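Local atomic coordinates of putative transcriptional regulator protein, LacI family (Rhizobium etli, PDB entry 3MIZ), a protein that probably acts as a LacI-family repressor, binding DNA regulatory regions to control transcription. Residues Thr78-Ile83 against Pro141-Ala146; Ile137-Ile142 against Asp206-Gln211; Glu147-Ala152 against Gly231-Arg236; Gly172-Gly175 against Glu180-Tyr183. One frame throughout, in Å; residues are numbered along the deposited sequence.

Contact 1 of 4, residues Thr78-Ile83 against Pro141-Ala146; sequences TMYRRI and PILLGA
Arg81 passes the first turn of helix 144-160 at Gly145, the two CA atoms 5.9 Å apart, just beyond the corner that residues 79 and 80 make after strand 73-78. The contact bridges the two lobes of the periplasmic binding protein-like fold, and water does much of the joining. Arg81 O accepts from two waters; water 1 in turn accepts from Gly145 N (2.8 Å) and water 2 from Leu144 N (3.1 Å), so a single carbonyl serves two amides at the start of the helix. Beside these waters, Leu143 lays its CD2 methyl over one face of the Tyr80 ring, 3.6 Å from the ring centroid and displaced toward CD2, a CH-pi contact. With chi1 at 45°, the ring is tucked between the backbone N and carbonyl carbon of Tyr80, its flat side turned to the leucine. A serine in place of Tyr80 would probably leave Leu143 CD2 without its aromatic partner and open a gap between the lobes. The Arg81 guanidinium is held by Asp115 and Glu112, while its aliphatic part flanks Leu144. Beyond it, Ile83 meets the same leucine at a right angle, CG1 lying 4.0 Å from Leu144 CD2.

Contact 2 of 4, residues Ile137-Ile142 against Asp206-Gln211; sequences IRLNPI and DEMAIQ
The flat groups that Met208 meets are peptide groups, not rings: its CE methyl rests 3.4 Å from Ile137 O and 3.3 Å from Arg138 O, so two successive carbonyls at the end of strand 134-138 border one methyl. The Asn140 amide faces two ways: OD1 takes the backbone N of Ile142 at 3.1 Å from 36° above the carbonyl plane, and ND2 bonds to Gly175 O and Glu180 OE2 of the hairpin. The Asx turn made by OD1 shapes the loop leading on from the strand. Met208, a selenomethionine in this crystal, supplies the whole helix side of the contact. Its chain reaches out from helix 206-217 and bends at the selenium (chi3 70°), which swings CE back toward the strand, where Ile137 CG2 approaches it at 3.6 Å. Met208 SE lies 3.8 Å from Leu139 CA and 4.0 Å from Leu139 CD1. Met173 and Val184 also touch Met208, and Ala188 and Met191 of helix 184-192 touch Ile137. Here a helix packs against the sheet of the second lobe in an alpha/beta arrangement. Elsewhere on this helix the second subunit is met, Ile210 packing on Leu242 of that subunit. With a selenoether as the one side chain reaching across from the helix, cohesion here rests on apolar packing, to which the methyl beside the two carbonyl oxygens may add a faint electrostatic attraction.

Contact 3 of 4, residues Glu147-Ala152 against Gly231-Arg236; sequences ELRLDA and GFDDFR
Arg149 meets Phe232 and Asp233 with one guanidinium, and its N-H groups are shared among several acceptors. NE forms a salt bridge with Asp115, and NH1 bonds to Gly204 O. Toward Asp233 the grip is slighter: Arg149 NH2 and NH1 both make weak, strongly bent bonds to Asp233 OD1, at 3.2 Å and 3.3 Å (N-H...O 123° and 122°), that together make a salt bridge. The carboxylate stands nearly upright to the guanidinium plane, and OD1 lies obliquely off that plane, nearly equidistant from NH1 and NH2, which accounts for the bent bonds. Asp233 OD2 takes a short bond of 2.6 Å from water 3, which itself accepts from Arg149 NH1 and thus closes a small ring of polar contacts. This loop carries the Gly-Phe-Asp-Asp sequence familiar in LacI-family repressors and follows strand 228-230 of the second lobe of the periplasmic binding protein-like fold; helix 144-160 supplies the arginine from across the same lobe. An extended chain from CG to NE carries the guanidinium flat onto the Phe232 ring, with the planes 10° apart. Arg149 CZ lies over Phe232 CD1 at 3.5 Å, a cation-pi stack, and Arg149 CD sits close to the ring normal at 3.9 Å from the Phe232 centroid. Leu251 touches the stacked pair and Asp233 alike. Farther along the loop, Asp234 OD1 is satisfied by Arg287 and Thr239, whereas Arg236 NH1 makes a salt bridge to Asp234 OD2 at 3.4 Å and a weak bond to Asp234 O, and its NH2 pairs with Asp31.

Contact 4 of 4, residues Gly172-Gly175 against Glu180-Tyr183; sequences GMDG and ENNY
Asp174 and Asn181 form the hydrogen-bonded pair of a beta hairpin and anchor its tight part: Asn181 N gives a 2.8 Å bond to Asp174 O, nearly along the C=O axis, and Asp174 N returns one of 3.2 Å to Asn181 O. Next to them Met173 and Asn182 are a non-hydrogen-bonded antiparallel pair, beyond which Tyr183 N closes on Gly172 O at 2.9 Å. On the face away from Asp174, buried Met173, a selenomethionine, brings its SE to 3.4 Å from Glu180 OE2, which takes a hydrogen bond from Asn140. Tyr183 folds back (chi1 40°) so that one ring face lies over the Gly172 carbonyl and Met173 N, the latter 3.7 Å from CZ. From there its hydroxyl donates to Asp174 OD2 at 2.6 Å, the oxygen sitting at the ring edge while the donor comes from above the carboxylate plane. Replacing Tyr183 with an alanine would probably leave Asp174 OD2 without its hydroxyl partner and bare the peptide of Gly172. Toward solvent the same face loosens: Asn181, exposed, runs alongside Asp174, yet Asn181 ND2 stays 3.6 Å from Asp174 OD1. Strand 181-182 is the outermost strand of the mixed sheet, paired with strand 167-174, itself beside strand 134-138; Tyr183 occupies the N-cap position of helix 184-192, and Asn182 OD1 bonds to Val184 N and to Gln211 NE2 of helix 206-217.

How the contacts relate
Following the chain from the N terminus, contact 1 closes first: it spans 57 residues and brings the turn and strand 81-83 that follow strand 73-78 of the first lobe to the start of helix 144-160 in the second. Contact 2 opens on the same stretch, sharing Pro141 and Ile142, and crosses contact 3, since residues 147-152 fall inside its loop and 231-236 beyond it. Contact 4, a local hairpin, is nested within the loops closed by both. Contacts 2 and 3 meet where the start of helix 206-217 joins the 231-236 loop, Asp206 N lying 2.9 Å from Phe232 O. Together they tie the second lobe's sheet to its flanking helices; only contact 1 has its segments in different lobes.

Contact 1 of 4, residues Thr78-Ile83 against Pro141-Ala146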
loop_
_atom_site.group_PDB
_atom_site.type_symbol
_atom_site.label_atom_id
_atom_site.label_comp_id
_atom_site.label_asym_id
_atom_site.label_seq_id
_atom_site.Cartn_x
_atom_site.Cartn_y
_atom_site.Cartn_z
ATOM N N THR A 78 -14.474 3.951 4.120
ATOM C CA THR A 78 -14.400 2.887 3.128
ATOM C C THR A 78 -13.087 3.040 2.361
ATOM O O THR A 78 -12.606 4.160 2.158
ATOM C CB THR A 78 -15.602 2.941 2.161
ATOM O OG1 THR A 78 -15.726 4.256 1.604
ATOM C CG2 THR A 78 -16.891 2.599 2.913
HETATM N N MSE A 79 -12.498 1.919 1.952
HETATM C CA MSE A 79 -11.236 1.957 1.212
HETATM C C MSE A 79 -11.404 2.639 -0.144
HETATM O O MSE A 79 -10.508 3.347 -0.610
HETATM C CB MSE A 79 -10.691 0.540 1.038
HETATM C CG MSE A 79 -10.132 -0.044 2.319
HETATM SE SE MSE A 79 -8.669 1.042 3.004
HETATM C CE MSE A 79 -9.603 2.060 4.381
ATOM N N TYR A 80 -12.538 2.407 -0.795
ATOM C CA TYR A 80 -12.810 3.074 -2.062
ATOM C C TYR A 80 -14.177 3.713 -1.938
ATOM O O TYR A 80 -14.962 3.366 -1.052
ATOM C CB TYR A 80 -12.762 2.109 -3.264
ATOM C CG TYR A 80 -13.467 0.793 -3.069
ATOM C CD1 TYR A 80 -12.757 -0.347 -2.686
ATOM C CD2 TYR A 80 -14.841 0.675 -3.282
ATOM C CE1 TYR A 80 -13.396 -1.575 -2.525
ATOM C CE2 TYR A 80 -15.488 -0.544 -3.118
ATOM C CZ TYR A 80 -14.760 -1.663 -2.745
ATOM O OH TYR A 80 -15.396 -2.873 -2.613
ATOM N N ARG A 81 -14.466 4.657 -2.820
ATOM C CA ARG A 81 -15.729 5.360 -2.749
ATOM C C ARG A 81 -16.934 4.437 -2.895
ATOM O O ARG A 81 -17.034 3.670 -3.847
ATOM C CB ARG A 81 -15.752 6.453 -3.804
ATOM C CG ARG A 81 -16.702 7.566 -3.482
ATOM C CD ARG A 81 -16.517 8.696 -4.461
ATOM N NE ARG A 81 -17.597 9.662 -4.361
ATOM C CZ ARG A 81 -17.722 10.711 -5.160
ATOM N NH1 ARG A 81 -16.824 10.919 -6.118
ATOM N NH2 ARG A 81 -18.740 11.541 -5.006
ATOM N N ARG A 82 -17.847 4.516 -1.932
ATOM C CA ARG A 82 -19.033 3.669 -1.933
ATOM C C ARG A 82 -20.266 4.437 -1.471
ATOM O O ARG A 82 -20.161 5.490 -0.835
ATOM C CB ARG A 82 -18.846 2.485 -0.971
ATOM C CG ARG A 82 -17.726 1.508 -1.296
ATOM C CD ARG A 82 -17.592 0.477 -0.177
ATOM N NE ARG A 82 -18.864 -0.193 0.078
ATOM C CZ ARG A 82 -19.147 -0.883 1.180
ATOM N NH1 ARG A 82 -18.246 -1.005 2.149
ATOM N NH2 ARG A 82 -20.346 -1.442 1.321
ATOM N N ILE A 83 -21.433 3.905 -1.812
ATOM C CA ILE A 83 -22.705 4.455 -1.367
ATOM C C ILE A 83 -23.228 3.290 -0.527
ATOM O O ILE A 83 -23.454 2.193 -1.054
ATOM C CB ILE A 83 -23.680 4.717 -2.533
ATOM C CG1 ILE A 83 -23.113 5.788 -3.470
ATOM C CG2 ILE A 83 -25.015 5.205 -1.985
ATOM C CD1 ILE A 83 -23.954 5.989 -4.732
ATOM N N PRO A 141 -14.915 -1.501 -13.345
ATOM C CA PRO A 141 -16.262 -0.922 -13.482
ATOM C C PRO A 141 -17.171 -1.062 -12.261
ATOM O O PRO A 141 -18.147 -0.319 -12.121
ATOM C CB PRO A 141 -16.833 -1.650 -14.698
ATOM C CG PRO A 141 -15.629 -1.967 -15.503
ATOM C CD PRO A 141 -14.632 -2.425 -14.457
ATOM N N ILE A 142 -16.863 -2.009 -11.381
ATOM C CA ILE A 142 -17.674 -2.199 -10.183
ATOM C C ILE A 142 -17.491 -1.007 -9.249
ATOM O O ILE A 142 -18.352 -0.704 -8.420
ATOM C CB ILE A 142 -17.276 -3.490 -9.428
ATOM C CG1 ILE A 142 -18.252 -3.739 -8.275
ATOM C CG2 ILE A 142 -15.865 -3.364 -8.885
ATOM C CD1 ILE A 142 -18.001 -5.040 -7.519
ATOM N N LEU A 143 -16.359 -0.331 -9.395
ATOM C CA LEU A 143 -16.047 0.819 -8.572
ATOM C C LEU A 143 -16.784 2.070 -9.014
ATOM O O LEU A 143 -16.714 2.469 -10.181
ATOM C CB LEU A 143 -14.539 1.079 -8.589
ATOM C CG LEU A 143 -13.691 -0.013 -7.929
ATOM C CD1 LEU A 143 -12.219 0.338 -8.026
ATOM C CD2 LEU A 143 -14.108 -0.146 -6.471
ATOM N N LEU A 144 -17.490 2.686 -8.075
ATOM C CA LEU A 144 -18.236 3.907 -8.357
ATOM C C LEU A 144 -17.284 4.984 -8.874
ATOM O O LEU A 144 -17.579 5.669 -9.851
ATOM C CB LEU A 144 -18.922 4.421 -7.088
ATOM C CG LEU A 144 -19.577 5.795 -7.273
ATOM C CD1 LEU A 144 -20.770 5.667 -8.221
ATOM C CD2 LEU A 144 -20.010 6.357 -5.926
ATOM N N GLY A 145 -16.153 5.132 -8.196
ATOM C CA GLY A 145 -15.171 6.125 -8.597
ATOM C C GLY A 145 -14.711 5.944 -10.031
ATOM O O GLY A 145 -14.564 6.919 -10.769
ATOM N N ALA A 146 -14.480 4.693 -10.424
ATOM C CA ALA A 146 -14.028 4.391 -11.781
ATOM C C ALA A 146 -15.017 4.907 -12.812
ATOM O O ALA A 146 -14.627 5.522 -13.809
ATOM C CB ALA A 146 -13.844 2.895 -11.951
HETATM O O HOH W 1 -15.279 3.558 -6.101
HETATM O O HOH W 2 -18.224 1.652 -5.275
#

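Contact 2 of 4, residues Ile137-Ile142 against Asp206-Gln211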
loop_
_atom_site.group_PDB
_atom_site.type_symbol
_atom_site.label_atom_id
_atom_site.label_comp_id
_atom_site.label_asym_id
_atom_site.label_seq_id
_atom_site.Cartn_x
_atom_site.Cartn_y
_atom_site.Cartn_z
ATOM N N ILE A 137 -7.907 3.983 -20.208
ATOM C CA ILE A 137 -7.995 2.587 -19.813
ATOM C C ILE A 137 -8.685 2.572 -18.454
ATOM O O ILE A 137 -8.165 3.087 -17.452
ATOM C CB ILE A 137 -6.604 1.930 -19.774
ATOM C CG1 ILE A 137 -5.935 2.073 -21.148
ATOM C CG2 ILE A 137 -6.736 0.456 -19.459
ATOM C CD1 ILE A 137 -4.594 1.372 -21.259
ATOM N N ARG A 138 -9.887 2.002 -18.459
ATOM C CA ARG A 138 -10.774 1.933 -17.304
ATOM C C ARG A 138 -10.410 1.089 -16.095
ATOM O O ARG A 138 -9.966 -0.055 -16.210
ATOM C CB ARG A 138 -12.165 1.484 -17.768
ATOM C CG ARG A 138 -12.779 2.364 -18.841
ATOM C CD ARG A 138 -14.010 1.701 -19.437
ATOM N NE ARG A 138 -15.052 1.478 -18.435
ATOM C CZ ARG A 138 -16.197 0.849 -18.686
ATOM N NH1 ARG A 138 -16.441 0.379 -19.902
ATOM N NH2 ARG A 138 -17.106 0.711 -17.730
ATOM N N LEU A 139 -10.642 1.677 -14.928
ATOM C CA LEU A 139 -10.436 1.006 -13.655
ATOM C C LEU A 139 -11.668 0.100 -13.513
ATOM O O LEU A 139 -12.669 0.295 -14.214
ATOM C CB LEU A 139 -10.411 2.045 -12.527
ATOM C CG LEU A 139 -10.284 1.583 -11.073
ATOM C CD1 LEU A 139 -8.955 0.892 -10.849
ATOM C CD2 LEU A 139 -10.411 2.792 -10.155
ATOM N N ASN A 140 -11.585 -0.881 -12.618
ATOM C CA ASN A 140 -12.676 -1.827 -12.365
ATOM C C ASN A 140 -14.044 -1.142 -12.382
ATOM O O ASN A 140 -14.327 -0.303 -11.535
ATOM C CB ASN A 140 -12.474 -2.502 -11.006
ATOM C CG ASN A 140 -13.293 -3.776 -10.859
ATOM O OD1 ASN A 140 -14.394 -3.887 -11.401
ATOM N ND2 ASN A 140 -12.762 -4.734 -10.116
ATOM N N PRO A 141 -14.915 -1.501 -13.345
ATOM C CA PRO A 141 -16.262 -0.922 -13.482
ATOM C C PRO A 141 -17.171 -1.062 -12.261
ATOM O O PRO A 141 -18.147 -0.319 -12.121
ATOM C CB PRO A 141 -16.833 -1.650 -14.698
ATOM C CG PRO A 141 -15.629 -1.967 -15.503
ATOM C CD PRO A 141 -14.632 -2.425 -14.457
ATOM N N ILE A 142 -16.863 -2.009 -11.381
ATOM C CA ILE A 142 -17.674 -2.199 -10.183
ATOM C C ILE A 142 -17.491 -1.007 -9.249
ATOM O O ILE A 142 -18.352 -0.704 -8.420
ATOM C CB ILE A 142 -17.276 -3.490 -9.428
ATOM C CG1 ILE A 142 -18.252 -3.739 -8.275
ATOM C CG2 ILE A 142 -15.865 -3.364 -8.885
ATOM C CD1 ILE A 142 -18.001 -5.040 -7.519
ATOM N N ASP A 206 -3.238 5.521 -10.834
ATOM C CA ASP A 206 -1.780 5.468 -10.874
ATOM C C ASP A 206 -1.211 4.054 -10.932
ATOM O O ASP A 206 -0.259 3.801 -11.661
ATOM C CB ASP A 206 -1.186 6.197 -9.665
ATOM C CG ASP A 206 -1.592 7.659 -9.610
ATOM O OD1 ASP A 206 -1.835 8.251 -10.676
ATOM O OD2 ASP A 206 -1.646 8.222 -8.496
ATOM N N GLU A 207 -1.789 3.137 -10.161
ATOM C CA GLU A 207 -1.306 1.772 -10.144
ATOM C C GLU A 207 -1.242 1.208 -11.569
ATOM O O GLU A 207 -0.229 0.640 -11.973
ATOM C CB GLU A 207 -2.228 0.908 -9.271
ATOM C CG GLU A 207 -1.622 -0.414 -8.896
ATOM C CD GLU A 207 -2.481 -1.195 -7.927
ATOM O OE1 GLU A 207 -2.961 -0.593 -6.941
ATOM O OE2 GLU A 207 -2.665 -2.408 -8.150
HETATM N N MSE A 208 -2.330 1.385 -12.317
HETATM C CA MSE A 208 -2.436 0.902 -13.698
HETATM C C MSE A 208 -1.394 1.538 -14.629
HETATM O O MSE A 208 -0.987 0.934 -15.635
HETATM C CB MSE A 208 -3.841 1.204 -14.246
HETATM C CG MSE A 208 -5.002 0.533 -13.516
HETATM SE SE MSE A 208 -6.721 1.226 -14.150
HETATM C CE MSE A 208 -6.679 0.443 -15.896
ATOM N N ALA A 209 -0.976 2.759 -14.308
ATOM C CA ALA A 209 0.004 3.475 -15.127
ATOM C C ALA A 209 1.316 2.721 -15.238
ATOM O O ALA A 209 2.019 2.853 -16.234
ATOM C CB ALA A 209 0.257 4.877 -14.569
ATOM N N ILE A 210 1.658 1.939 -14.216
ATOM C CA ILE A 210 2.895 1.177 -14.273
ATOM C C ILE A 210 2.901 0.304 -15.530
ATOM O O ILE A 210 3.885 0.267 -16.262
ATOM C CB ILE A 210 3.069 0.250 -13.049
ATOM C CG1 ILE A 210 3.198 1.079 -11.766
ATOM C CG2 ILE A 210 4.333 -0.606 -13.226
ATOM C CD1 ILE A 210 3.106 0.235 -10.491
ATOM N N GLN A 211 1.796 -0.397 -15.775
ATOM C CA GLN A 211 1.697 -1.278 -16.941
ATOM C C GLN A 211 1.662 -0.532 -18.268
ATOM O O GLN A 211 2.152 -1.045 -19.283
ATOM C CB GLN A 211 0.460 -2.173 -16.823
ATOM C CG GLN A 211 0.539 -3.124 -15.638
ATOM C CD GLN A 211 -0.606 -4.108 -15.610
ATOM O OE1 GLN A 211 -0.786 -4.896 -16.546
ATOM N NE2 GLN A 211 -1.388 -4.074 -14.537
#

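Contact 3 of 4, residues Glu147-Ala152 against Gly231-Arg236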
loop_
_atom_site.group_PDB
_atom_site.type_symbol
_atom_site.label_atom_id
_atom_site.label_comp_id
_atom_site.label_asym_id
_atom_site.label_seq_id
_atom_site.Cartn_x
_atom_site.Cartn_y
_atom_site.Cartn_z
ATOM N N GLU A 147 -16.300 4.659 -12.565
ATOM C CA GLU A 147 -17.344 5.083 -13.486
ATOM C C GLU A 147 -17.492 6.594 -13.519
ATOM O O GLU A 147 -17.723 7.172 -14.579
ATOM C CB GLU A 147 -18.678 4.445 -13.101
ATOM C CG GLU A 147 -19.592 4.132 -14.276
ATOM C CD GLU A 147 -18.976 3.142 -15.261
ATOM O OE1 GLU A 147 -18.093 2.349 -14.859
ATOM O OE2 GLU A 147 -19.390 3.149 -16.441
ATOM N N LEU A 148 -17.378 7.242 -12.364
ATOM C CA LEU A 148 -17.502 8.698 -12.332
ATOM C C LEU A 148 -16.355 9.372 -13.082
ATOM O O LEU A 148 -16.554 10.392 -13.727
ATOM C CB LEU A 148 -17.526 9.207 -10.894
ATOM C CG LEU A 148 -18.747 8.785 -10.077
ATOM C CD1 LEU A 148 -18.628 9.342 -8.664
ATOM C CD2 LEU A 148 -20.009 9.298 -10.754
ATOM N N ARG A 149 -15.155 8.813 -12.990
ATOM C CA ARG A 149 -14.014 9.391 -13.692
ATOM C C ARG A 149 -14.218 9.243 -15.198
ATOM O O ARG A 149 -13.846 10.124 -15.979
ATOM C CB ARG A 149 -12.719 8.694 -13.263
ATOM C CG ARG A 149 -12.449 8.844 -11.780
ATOM C CD ARG A 149 -11.270 8.009 -11.317
ATOM N NE ARG A 149 -11.192 8.008 -9.860
ATOM C CZ ARG A 149 -10.269 7.362 -9.159
ATOM N NH1 ARG A 149 -9.329 6.655 -9.776
ATOM N NH2 ARG A 149 -10.288 7.426 -7.836
ATOM N N LEU A 150 -14.817 8.128 -15.596
ATOM C CA LEU A 150 -15.087 7.862 -17.004
ATOM C C LEU A 150 -16.207 8.780 -17.491
ATOM O O LEU A 150 -16.169 9.281 -18.620
ATOM C CB LEU A 150 -15.480 6.397 -17.205
ATOM C CG LEU A 150 -15.925 6.017 -18.626
ATOM C CD1 LEU A 150 -14.784 6.246 -19.627
ATOM C CD2 LEU A 150 -16.366 4.568 -18.636
ATOM N N ASP A 151 -17.204 9.006 -16.638
ATOM C CA ASP A 151 -18.304 9.893 -17.009
ATOM C C ASP A 151 -17.728 11.273 -17.321
ATOM O O ASP A 151 -18.149 11.939 -18.270
ATOM C CB ASP A 151 -19.311 10.050 -15.869
ATOM C CG ASP A 151 -20.171 8.814 -15.647
ATOM O OD1 ASP A 151 -20.309 7.974 -16.569
ATOM O OD2 ASP A 151 -20.731 8.704 -14.535
ATOM N N ALA A 152 -16.767 11.697 -16.506
ATOM C CA ALA A 152 -16.139 13.007 -16.668
ATOM C C ALA A 152 -15.351 13.078 -17.961
ATOM O O ALA A 152 -15.427 14.064 -18.687
ATOM C CB ALA A 152 -15.225 13.304 -15.493
ATOM N N GLY A 231 -2.265 9.867 -14.595
ATOM C CA GLY A 231 -2.926 8.854 -13.785
ATOM C C GLY A 231 -4.006 9.450 -12.908
ATOM O O GLY A 231 -4.598 10.469 -13.254
ATOM N N PHE A 232 -4.279 8.800 -11.777
ATOM C CA PHE A 232 -5.272 9.291 -10.837
ATOM C C PHE A 232 -5.036 8.664 -9.462
ATOM O O PHE A 232 -4.760 7.461 -9.367
ATOM C CB PHE A 232 -6.687 8.952 -11.322
ATOM C CG PHE A 232 -7.741 9.905 -10.829
ATOM C CD1 PHE A 232 -8.018 10.018 -9.466
ATOM C CD2 PHE A 232 -8.453 10.700 -11.728
ATOM C CE1 PHE A 232 -8.987 10.910 -9.000
ATOM C CE2 PHE A 232 -9.428 11.598 -11.275
ATOM C CZ PHE A 232 -9.695 11.702 -9.907
ATOM N N ASP A 233 -5.141 9.502 -8.427
ATOM C CA ASP A 233 -4.999 9.145 -7.004
ATOM C C ASP A 233 -3.818 9.802 -6.286
ATOM O O ASP A 233 -3.913 10.172 -5.119
ATOM C CB ASP A 233 -4.811 7.638 -6.801
ATOM C CG ASP A 233 -6.035 6.816 -7.150
ATOM O OD1 ASP A 233 -7.083 7.373 -7.539
ATOM O OD2 ASP A 233 -5.918 5.580 -7.033
ATOM N N ASP A 234 -2.710 9.923 -7.013
ATOM C CA ASP A 234 -1.416 10.378 -6.507
ATOM C C ASP A 234 -0.987 9.394 -5.431
ATOM O O ASP A 234 -0.740 9.757 -4.276
ATOM C CB ASP A 234 -1.400 11.800 -5.939
ATOM C CG ASP A 234 0.044 12.309 -5.722
ATOM O OD1 ASP A 234 0.943 11.892 -6.495
ATOM O OD2 ASP A 234 0.290 13.118 -4.801
ATOM N N PHE A 235 -0.945 8.128 -5.828
ATOM C CA PHE A 235 -0.516 7.031 -4.967
ATOM C C PHE A 235 1.002 7.169 -4.996
ATOM O O PHE A 235 1.646 6.710 -5.935
ATOM C CB PHE A 235 -0.972 5.698 -5.581
ATOM C CG PHE A 235 -0.542 4.473 -4.809
ATOM C CD1 PHE A 235 -0.401 4.502 -3.427
ATOM C CD2 PHE A 235 -0.323 3.271 -5.477
ATOM C CE1 PHE A 235 -0.049 3.350 -2.717
ATOM C CE2 PHE A 235 0.027 2.113 -4.778
ATOM C CZ PHE A 235 0.164 2.154 -3.394
ATOM N N ARG A 236 1.554 7.819 -3.970
ATOM C CA ARG A 236 2.989 8.089 -3.865
ATOM C C ARG A 236 3.935 6.944 -4.236
ATOM O O ARG A 236 4.920 7.154 -4.940
ATOM C CB ARG A 236 3.342 8.579 -2.454
ATOM C CG ARG A 236 2.453 9.683 -1.904
ATOM C CD ARG A 236 1.206 9.108 -1.234
ATOM N NE ARG A 236 0.668 10.010 -0.214
ATOM C CZ ARG A 236 0.085 11.175 -0.473
ATOM N NH1 ARG A 236 -0.047 11.593 -1.726
ATOM N NH2 ARG A 236 -0.364 11.928 0.522
HETATM O O HOH W 3 -8.162 4.490 -7.678
#

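Contact 4 of 4, residues Gly172-Gly175 against Glu180-Tyr183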
loop_
_atom_site.group_PDB
_atom_site.type_symbol
_atom_site.label_atom_id
_atom_site.label_comp_id
_atom_site.label_asym_id
_atom_site.label_seq_id
_atom_site.Cartn_x
_atom_site.Cartn_y
_atom_site.Cartn_z
ATOM N N GLY A 172 -9.463 -2.314 -18.448
ATOM C CA GLY A 172 -8.133 -2.798 -18.134
ATOM C C GLY A 172 -8.213 -3.941 -17.139
ATOM O O GLY A 172 -7.248 -4.668 -16.930
HETATM N N MSE A 173 -9.381 -4.110 -16.528
HETATM C CA MSE A 173 -9.550 -5.160 -15.540
HETATM C C MSE A 173 -11.014 -5.341 -15.199
HETATM O O MSE A 173 -11.850 -4.494 -15.515
HETATM C CB MSE A 173 -8.821 -4.778 -14.264
HETATM C CG MSE A 173 -9.487 -3.598 -13.602
HETATM SE SE MSE A 173 -8.620 -3.093 -11.985
HETATM C CE MSE A 173 -7.017 -2.293 -12.743
ATOM N N ASP A 174 -11.308 -6.443 -14.524
ATOM C CA ASP A 174 -12.663 -6.749 -14.095
ATOM C C ASP A 174 -12.602 -7.862 -13.066
ATOM O O ASP A 174 -11.576 -8.514 -12.908
ATOM C CB ASP A 174 -13.536 -7.158 -15.287
ATOM C CG ASP A 174 -12.945 -8.303 -16.088
ATOM O OD1 ASP A 174 -12.690 -9.378 -15.508
ATOM O OD2 ASP A 174 -12.748 -8.127 -17.306
ATOM N N GLY A 175 -13.702 -8.074 -12.357
ATOM C CA GLY A 175 -13.721 -9.110 -11.346
ATOM C C GLY A 175 -13.770 -8.513 -9.953
ATOM O O GLY A 175 -13.990 -7.307 -9.801
ATOM N N GLU A 180 -8.754 -8.909 -9.175
ATOM C CA GLU A 180 -9.219 -8.840 -10.544
ATOM C C GLU A 180 -8.438 -9.617 -11.579
ATOM O O GLU A 180 -7.298 -10.040 -11.367
ATOM C CB GLU A 180 -9.283 -7.379 -11.000
ATOM C CG GLU A 180 -10.254 -6.535 -10.206
ATOM C CD GLU A 180 -9.559 -5.546 -9.293
ATOM O OE1 GLU A 180 -8.518 -5.907 -8.699
ATOM O OE2 GLU A 180 -10.068 -4.411 -9.165
ATOM N N ASN A 181 -9.107 -9.809 -12.706
ATOM C CA ASN A 181 -8.534 -10.442 -13.878
ATOM C C ASN A 181 -7.937 -9.149 -14.428
ATOM O O ASN A 181 -8.670 -8.239 -14.788
ATOM C CB ASN A 181 -9.680 -10.975 -14.744
ATOM C CG ASN A 181 -9.242 -11.387 -16.127
ATOM O OD1 ASN A 181 -8.073 -11.682 -16.376
ATOM N ND2 ASN A 181 -10.201 -11.429 -17.044
ATOM N N ASN A 182 -6.614 -9.055 -14.450
ATOM C CA ASN A 182 -5.959 -7.822 -14.874
ATOM C C ASN A 182 -5.212 -7.918 -16.206
ATOM O O ASN A 182 -4.295 -8.717 -16.357
ATOM C CB ASN A 182 -5.021 -7.374 -13.750
ATOM C CG ASN A 182 -4.380 -6.031 -14.020
ATOM O OD1 ASN A 182 -3.712 -5.848 -15.039
ATOM N ND2 ASN A 182 -4.572 -5.082 -13.102
ATOM N N TYR A 183 -5.608 -7.085 -17.166
ATOM C CA TYR A 183 -4.987 -7.097 -18.491
ATOM C C TYR A 183 -4.647 -5.695 -18.988
ATOM O O TYR A 183 -4.772 -5.405 -20.184
ATOM C CB TYR A 183 -5.917 -7.786 -19.505
ATOM C CG TYR A 183 -7.386 -7.446 -19.335
ATOM C CD1 TYR A 183 -8.174 -8.136 -18.417
ATOM C CD2 TYR A 183 -7.983 -6.415 -20.070
ATOM C CE1 TYR A 183 -9.521 -7.814 -18.227
ATOM C CE2 TYR A 183 -9.331 -6.085 -19.888
ATOM C CZ TYR A 183 -10.093 -6.791 -18.960
ATOM O OH TYR A 183 -11.422 -6.476 -18.752
#